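Local coordinates for protein dehydroquinate synthase (Thermus thermophilus, PDB 1UJN) that probably catalyses the NAD- and metal-dependent conversion of 3-deoxy-D-arabino-heptulosonate 7-phosphate to 3-dehydroquinate in the pathway to chorismate, at residues 161-164 against 165-168. Sequence-based numbering, arbitrary orientation.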
loop_
_atom_site.group_PDB
_atom_site.type_symbol
_atom_site.label_atom_id
_atom_site.label_comp_id
_atom_site.label_asym_id
_atom_site.label_seq_id
_atom_site.Cartn_x
_atom_site.Cartn_y
_atom_site.Cartn_z
ATOM N N THR A 161 28.792 -2.475 16.871
ATOM C CA THR A 161 29.573 -2.036 15.718
ATOM C C THR A 161 29.060 -0.706 15.175
ATOM O O THR A 161 29.584 -0.171 14.200
ATOM C CB THR A 161 29.515 -3.069 14.583
ATOM O OG1 THR A 161 30.191 -2.546 13.433
ATOM C CG2 THR A 161 28.065 -3.383 14.222
ATOM N N LEU A 162 28.035 -0.176 15.827
ATOM C CA LEU A 162 27.419 1.077 15.412
ATOM C C LEU A 162 28.278 2.296 15.743
ATOM O O LEU A 162 28.771 2.427 16.862
ATOM C CB LEU A 162 26.051 1.203 16.094
ATOM C CG LEU A 162 25.084 2.290 15.626
ATOM C CD1 LEU A 162 24.714 2.060 14.161
ATOM C CD2 LEU A 162 23.840 2.265 16.501
ATOM N N PRO A 163 28.482 3.199 14.766
ATOM C CA PRO A 163 29.286 4.400 15.015
ATOM C C PRO A 163 28.678 5.137 16.207
ATOM O O PRO A 163 27.459 5.227 16.320
ATOM C CB PRO A 163 29.142 5.180 13.715
ATOM C CG PRO A 163 29.060 4.082 12.693
ATOM C CD PRO A 163 28.103 3.109 13.344
ATOM N N LEU A 164 29.517 5.655 17.098
ATOM C CA LEU A 164 29.012 6.346 18.277
ATOM C C LEU A 164 28.018 7.476 17.980
ATOM O O LEU A 164 26.991 7.590 18.652
ATOM C CB LEU A 164 30.178 6.886 19.113
ATOM C CG LEU A 164 29.818 7.557 20.440
ATOM C CD1 LEU A 164 29.122 6.567 21.364
ATOM C CD2 LEU A 164 31.091 8.087 21.090
ATOM N N PRO A 165 28.304 8.325 16.978
ATOM C CA PRO A 165 27.375 9.419 16.669
ATOM C C PRO A 165 25.981 8.914 16.300
ATOM O O PRO A 165 24.972 9.498 16.704
ATOM C CB PRO A 165 28.059 10.134 15.506
ATOM C CG PRO A 165 29.525 9.907 15.797
ATOM C CD PRO A 165 29.539 8.447 16.178
ATOM N N THR A 166 25.940 7.828 15.533
ATOM C CA THR A 166 24.686 7.219 15.104
ATOM C C THR A 166 24.009 6.591 16.316
ATOM O O THR A 166 22.786 6.650 16.459
ATOM C CB THR A 166 24.939 6.131 14.045
ATOM O OG1 THR A 166 25.645 6.704 12.937
ATOM C CG2 THR A 166 23.619 5.551 13.545
ATOM N N PHE A 167 24.811 5.984 17.186
ATOM C CA PHE A 167 24.288 5.369 18.401
ATOM C C PHE A 167 23.578 6.433 19.230
ATOM O O PHE A 167 22.478 6.220 19.733
ATOM C CB PHE A 167 25.439 4.753 19.212
ATOM C CG PHE A 167 25.028 4.249 20.567
ATOM C CD1 PHE A 167 25.236 5.021 21.705
ATOM C CD2 PHE A 167 24.426 3.002 20.706
ATOM C CE1 PHE A 167 24.851 4.559 22.959
ATOM C CE2 PHE A 167 24.036 2.529 21.958
ATOM C CZ PHE A 167 24.248 3.307 23.086
ATOM N N LYS A 168 24.211 7.592 19.353
ATOM C CA LYS A 168 23.648 8.691 20.132
ATOM C C LYS A 168 22.416 9.321 19.498
ATOM O O LYS A 168 21.527 9.793 20.205
ATOM C CB LYS A 168 24.715 9.760 20.375
ATOM C CG LYS A 168 25.870 9.264 21.226
ATOM C CD LYS A 168 26.778 10.418 21.661
ATOM C CE LYS A 168 27.816 9.947 22.673
ATOM N NZ LYS A 168 28.710 11.057 23.099
#
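Leu-162 packs against the first turn of the helix with both of its methyl groups, and this is the buried side of the contact. CD1 lies 3.7 Å from CG2 of Thr-166, the two side chains meeting nearly at a right angle, while CD2 approaches CA of Phe-167, also at 3.7 Å, and sits at the edge of its ring, near the ring plane. The torsion of Thr-166 (chi1 -57°) accounts for the first pairing: it sets CG2 anti to the backbone N and leaves OG1 on the Pro-163 side, 3.9 Å from CB of that proline. Leu-162 also touches Thr-119, a predicted NAD-binding residue, and Phe-167 rests on Pro-194.

Pro-163 occupies the N-cap position of helix 164-181, which carries Glu-173, a predicted zinc ligand. Its carbonyl O accepts the N-H of Phe-167 at 2.9 Å, with an N-H...O angle of 157°, and Leu-164 O takes the N-H of Lys-168 at the same length and 158°. First-turn N-H groups have no acceptor one turn back within the helix, so Pro-165 costs no helical bond; the peptide link itself largely sets the 3.4 Å between its CD and CB of Leu-164.

On the outer side Leu-164 is exposed, whereas Leu-162 and Phe-167 are buried. Its CD1 comes no nearer than 4.2 Å to CD1 of Phe-167, though its CG makes an ordinary van der Waals contact with CE of Lys-168 at 3.8 Å. Extended beyond CG, the lysine chain runs past this leucine to Trp-280, whose carbonyl O accepts a hydrogen bond from NZ and whose ring adds a cation-pi contact.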